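MIPZ (Caulobacter crescentus, PDB 2XJ9) is a nucleoid-binding ATPase that inhibits cell division and positions the division plane, probably acting as an ATP-bound dimer. Local coordinates at residues A[132-144]-A[195-207]. The protein carries 1 engineered substitution. Sequence-based numbering, arbitrary orientation.
With AGS (phosphothiophosphoric acid-adenylate ester), chain F.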
# COMPACT_ATOMS: atom_id res chain seq x y z
N PRO A 132 -10.25 -5.28 2.38
CA PRO A 132 -9.83 -5.70 1.06
C PRO A 132 -8.40 -6.12 1.12
O PRO A 132 -7.67 -5.52 1.88
CB PRO A 132 -9.92 -4.42 0.26
CG PRO A 132 -9.55 -3.39 1.25
CD PRO A 132 -10.13 -3.83 2.55
N MET A 133 -8.00 -7.13 0.36
CA MET A 133 -6.60 -7.49 0.31
C MET A 133 -6.17 -7.92 -1.10
O MET A 133 -7.00 -8.27 -1.93
CB MET A 133 -6.31 -8.62 1.29
CG MET A 133 -6.67 -9.99 0.77
SD MET A 133 -6.26 -11.29 1.96
CE MET A 133 -4.47 -11.32 1.90
N ASN A 134 -4.86 -7.87 -1.35
CA ASN A 134 -4.32 -8.38 -2.60
C ASN A 134 -4.27 -9.89 -2.54
O ASN A 134 -4.07 -10.50 -1.49
CB ASN A 134 -2.91 -7.86 -2.87
CG ASN A 134 -2.87 -6.39 -3.25
OD1 ASN A 134 -3.26 -6.02 -4.35
ND2 ASN A 134 -2.35 -5.56 -2.36
N ASP A 135 -4.44 -10.49 -3.71
CA ASP A 135 -4.29 -11.92 -3.91
C ASP A 135 -2.80 -12.26 -3.81
O ASP A 135 -2.10 -12.34 -4.82
CB ASP A 135 -4.82 -12.21 -5.30
CG ASP A 135 -5.02 -13.66 -5.55
OD1 ASP A 135 -4.81 -14.09 -6.72
OD2 ASP A 135 -5.39 -14.37 -4.59
N SER A 136 -2.30 -12.44 -2.60
CA SER A 136 -0.86 -12.48 -2.42
C SER A 136 -0.50 -12.84 -0.98
O SER A 136 -1.11 -12.33 -0.03
CB SER A 136 -0.27 -11.11 -2.76
OG SER A 136 1.08 -11.00 -2.32
N PHE A 137 0.50 -13.69 -0.83
CA PHE A 137 0.96 -14.09 0.47
C PHE A 137 1.63 -12.98 1.27
O PHE A 137 1.71 -13.03 2.50
CB PHE A 137 1.86 -15.28 0.32
CG PHE A 137 1.11 -16.57 0.31
CD1 PHE A 137 0.90 -17.25 -0.87
CD2 PHE A 137 0.59 -17.09 1.49
CE1 PHE A 137 0.19 -18.44 -0.87
CE2 PHE A 137 -0.11 -18.29 1.48
CZ PHE A 137 -0.31 -18.96 0.30
N VAL A 138 2.10 -11.97 0.56
CA VAL A 138 2.67 -10.80 1.19
C VAL A 138 1.60 -10.07 1.97
O VAL A 138 1.82 -9.68 3.11
CB VAL A 138 3.30 -9.88 0.13
CG1 VAL A 138 3.91 -8.64 0.77
CG2 VAL A 138 4.34 -10.63 -0.66
N ASP A 139 0.43 -9.89 1.36
CA ASP A 139 -0.71 -9.29 2.07
C ASP A 139 -1.18 -10.23 3.17
O ASP A 139 -1.36 -9.81 4.29
CB ASP A 139 -1.88 -8.99 1.13
CG ASP A 139 -1.62 -7.78 0.23
OD1 ASP A 139 -0.47 -7.54 -0.18
OD2 ASP A 139 -2.57 -7.07 -0.09
N PHE A 140 -1.36 -11.49 2.83
CA PHE A 140 -1.90 -12.46 3.76
C PHE A 140 -1.16 -12.51 5.09
O PHE A 140 -1.71 -12.94 6.09
CB PHE A 140 -1.89 -13.84 3.14
CG PHE A 140 -2.49 -14.89 4.02
CD1 PHE A 140 -1.70 -15.71 4.80
CD2 PHE A 140 -3.86 -15.06 4.07
CE1 PHE A 140 -2.26 -16.68 5.60
CE2 PHE A 140 -4.42 -16.03 4.87
CZ PHE A 140 -3.63 -16.83 5.64
N ASP A 141 0.10 -12.09 5.09
CA ASP A 141 0.93 -12.24 6.29
C ASP A 141 0.55 -11.28 7.42
O ASP A 141 1.01 -11.43 8.55
CB ASP A 141 2.39 -12.02 5.93
CG ASP A 141 3.32 -12.40 7.06
OD1 ASP A 141 4.16 -11.56 7.44
OD2 ASP A 141 3.20 -13.54 7.56
N MET A 142 -0.28 -10.29 7.11
CA MET A 142 -0.82 -9.38 8.13
C MET A 142 -2.13 -9.90 8.71
O MET A 142 -2.60 -9.43 9.76
CB MET A 142 -0.97 -7.95 7.59
CG MET A 142 0.39 -7.27 7.33
SD MET A 142 1.41 -7.14 8.84
CE MET A 142 0.47 -5.94 9.79
N LEU A 143 -2.71 -10.91 8.06
CA LEU A 143 -3.86 -11.60 8.65
C LEU A 143 -3.45 -12.86 9.44
O LEU A 143 -3.91 -13.05 10.56
CB LEU A 143 -4.92 -11.90 7.59
CG LEU A 143 -5.37 -10.64 6.84
CD1 LEU A 143 -6.20 -10.96 5.63
CD2 LEU A 143 -6.13 -9.70 7.76
N GLY A 144 -2.58 -13.69 8.89
CA GLY A 144 -2.20 -14.93 9.54
C GLY A 144 -0.83 -15.43 9.13
O GLY A 144 -0.39 -15.25 7.99
N ASN A 195 -1.41 -20.03 -7.44
CA ASN A 195 -1.27 -19.12 -6.29
C ASN A 195 -2.64 -18.74 -5.70
O ASN A 195 -2.80 -18.67 -4.46
CB ASN A 195 -0.44 -17.87 -6.66
CG ASN A 195 -0.00 -17.04 -5.42
OD1 ASN A 195 -0.22 -15.82 -5.35
ND2 ASN A 195 0.63 -17.71 -4.45
N ARG A 196 -3.63 -18.52 -6.58
CA ARG A 196 -4.99 -18.17 -6.16
C ARG A 196 -5.66 -19.31 -5.39
O ARG A 196 -6.58 -19.09 -4.59
CB ARG A 196 -5.85 -17.77 -7.36
CG ARG A 196 -7.27 -17.33 -6.99
CD ARG A 196 -7.61 -15.98 -7.60
NE ARG A 196 -7.84 -16.09 -9.04
CZ ARG A 196 -7.35 -15.25 -9.96
NH1 ARG A 196 -7.64 -15.45 -11.24
NH2 ARG A 196 -6.59 -14.21 -9.60
N LYS A 197 -5.19 -20.52 -5.64
CA LYS A 197 -5.72 -21.68 -4.96
C LYS A 197 -5.04 -21.88 -3.60
O LYS A 197 -5.71 -21.95 -2.57
CB LYS A 197 -5.53 -22.91 -5.84
CG LYS A 197 -6.56 -23.97 -5.59
CD LYS A 197 -6.70 -24.25 -4.11
CE LYS A 197 -7.58 -25.45 -3.90
NZ LYS A 197 -7.18 -26.55 -4.83
N ARG A 198 -3.71 -21.97 -3.60
CA ARG A 198 -2.99 -22.14 -2.35
C ARG A 198 -3.47 -21.10 -1.36
O ARG A 198 -3.60 -21.38 -0.16
CB ARG A 198 -1.48 -21.99 -2.54
CG ARG A 198 -0.85 -22.91 -3.56
CD ARG A 198 0.68 -22.91 -3.39
NE ARG A 198 1.39 -22.63 -4.61
CZ ARG A 198 2.34 -23.31 -5.25
NH1 ARG A 198 2.87 -24.47 -4.86
NH2 ARG A 198 2.77 -22.74 -6.36
N LEU A 199 -3.73 -19.89 -1.86
CA LEU A 199 -4.11 -18.79 -1.00
C LEU A 199 -5.53 -19.02 -0.52
O LEU A 199 -5.81 -18.91 0.68
CB LEU A 199 -3.95 -17.44 -1.71
CG LEU A 199 -4.17 -16.12 -0.96
CD1 LEU A 199 -3.67 -16.14 0.48
CD2 LEU A 199 -3.48 -15.01 -1.72
N GLU A 200 -6.42 -19.39 -1.43
CA GLU A 200 -7.83 -19.53 -1.07
C GLU A 200 -8.04 -20.54 0.05
O GLU A 200 -8.91 -20.37 0.88
CB GLU A 200 -8.68 -19.89 -2.28
CG GLU A 200 -10.16 -20.00 -1.95
CD GLU A 200 -11.03 -20.08 -3.19
OE1 GLU A 200 -10.64 -19.50 -4.24
OE2 GLU A 200 -12.11 -20.73 -3.12
N ASP A 201 -7.21 -21.58 0.08
CA ASP A 201 -7.28 -22.54 1.17
C ASP A 201 -6.99 -21.88 2.52
O ASP A 201 -7.80 -21.99 3.44
CB ASP A 201 -6.31 -23.70 0.96
CG ASP A 201 -6.58 -24.46 -0.34
OD1 ASP A 201 -5.59 -24.87 -1.00
OD2 ASP A 201 -7.77 -24.64 -0.69
N ARG A 202 -5.84 -21.22 2.65
CA ARG A 202 -5.47 -20.62 3.92
C ARG A 202 -6.52 -19.58 4.29
O ARG A 202 -6.86 -19.40 5.46
CB ARG A 202 -4.10 -19.93 3.83
CG ARG A 202 -3.02 -20.67 3.09
CD ARG A 202 -2.61 -21.98 3.77
NE ARG A 202 -2.89 -23.10 2.87
CZ ARG A 202 -2.01 -23.60 2.01
NH1 ARG A 202 -0.78 -23.10 1.95
NH2 ARG A 202 -2.35 -24.61 1.21
N LEU A 203 -7.03 -18.89 3.28
CA LEU A 203 -8.00 -17.84 3.50
C LEU A 203 -9.21 -18.40 4.24
O LEU A 203 -9.77 -17.75 5.13
CB LEU A 203 -8.43 -17.25 2.17
CG LEU A 203 -8.58 -15.74 2.21
CD1 LEU A 203 -7.79 -15.18 3.37
CD2 LEU A 203 -8.08 -15.17 0.90
N ASN A 204 -9.63 -19.60 3.87
CA ASN A 204 -10.76 -20.23 4.53
C ASN A 204 -10.42 -20.72 5.92
O ASN A 204 -11.18 -20.51 6.87
CB ASN A 204 -11.32 -21.38 3.68
CG ASN A 204 -11.91 -20.90 2.37
OD1 ASN A 204 -12.54 -19.84 2.32
ND2 ASN A 204 -11.71 -21.67 1.30
N ALA A 205 -9.27 -21.37 6.06
CA ALA A 205 -8.87 -21.94 7.34
C ALA A 205 -8.85 -20.84 8.37
O ALA A 205 -9.36 -21.01 9.48
CB ALA A 205 -7.50 -22.57 7.23
N LEU A 206 -8.27 -19.70 7.97
CA LEU A 206 -8.15 -18.53 8.83
C LEU A 206 -9.50 -17.97 9.23
O LEU A 206 -9.68 -17.54 10.36
CB LEU A 206 -7.34 -17.46 8.12
CG LEU A 206 -6.95 -16.26 8.98
CD1 LEU A 206 -6.26 -16.73 10.21
CD2 LEU A 206 -6.04 -15.32 8.19
N ALA A 207 -10.44 -17.96 8.29
CA ALA A 207 -11.78 -17.47 8.56
C ALA A 207 -12.38 -18.20 9.76
O ALA A 207 -12.89 -17.57 10.69
CB ALA A 207 -12.66 -17.63 7.32
PG AGS F . 3.76 -1.36 2.23
S1G AGS F . 5.18 -1.62 2.66
O2G AGS F . 3.29 0.09 2.19
O3G AGS F . 2.77 -2.28 2.89
PB AGS F . 4.98 -2.11 -0.31
O1B AGS F . 5.25 -0.78 -0.96
O2B AGS F . 5.98 -2.88 0.50
O3B AGS F . 3.71 -1.85 0.68
PA AGS F . 4.66 -4.57 -1.65
O1A AGS F . 6.07 -4.58 -2.16
O2A AGS F . 4.29 -5.48 -0.52
O3A AGS F . 4.30 -3.01 -1.44
O5' AGS F . 3.67 -4.90 -2.86
C5' AGS F . 2.26 -4.71 -2.77
C4' AGS F . 1.56 -5.99 -3.25
O4' AGS F . 1.81 -6.15 -4.63
C3' AGS F . 2.06 -7.28 -2.62
O3' AGS F . 0.97 -8.20 -2.41
C2' AGS F . 3.00 -7.90 -3.61
O2' AGS F . 2.69 -9.27 -3.50
C1' AGS F . 2.49 -7.38 -4.93
N9 AGS F . 3.39 -6.95 -6.04
C8 AGS F . 4.14 -5.84 -6.03
N7 AGS F . 4.75 -5.68 -7.22
C5 AGS F . 4.38 -6.69 -8.04
C6 AGS F . 4.68 -7.08 -9.44
N6 AGS F . 5.52 -6.34 -10.22
N1 AGS F . 4.08 -8.20 -9.91
C2 AGS F . 3.24 -8.93 -9.13
N3 AGS F . 2.92 -8.63 -7.85
C4 AGS F . 3.46 -7.53 -7.27
O HOH W 1 1.77 -14.83 -2.81
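Asp139 OD2 takes two hydrogen bonds from Asn134: the backbone N, 2.7 Å away, comes from above the carboxylate plane, whereas ND2, also at 2.7 Å, arrives on the syn side. Asp139 OD1 accepts from the ribose O3' of the nucleotide at 2.7 Å, and Ser136 OG, which N-caps the short helix through Val138 N, lies 2.6 Å from O2' in a second hydrogen bond. Replacing Asp139 by alanine is likely to cost O3' and the Asn134 N and ND2 donors their shared carboxylate. The nucleotide is also hydrogen-bonded to Lys18 and Ser19 of the second subunit and to Lys13 of this chain, as in the nucleotide sandwich dimers of ParA/MinD-like deviant Walker A ATPases. Segment 134-140 also packs against helix 194-210. Phe137 is a knob among Asn195, Arg198, Leu199 and Arg202, with Leu199 CD1 over one face and Asn195 ND2 at the ring edge, 3.6 Å from Phe137 CD1. With CG anti to the backbone N (chi1 -178°), the Phe140 ring is carried toward the helix, among Leu199, Arg202, Leu203 and Leu206; Leu203 CD1 meets its edge 3.8 Å from Phe140 CE2. Just past strand 128-134, Asp135 OD1 and Arg196 NH2 form a salt bridge, its hydrogen bond weak at 3.4 Å.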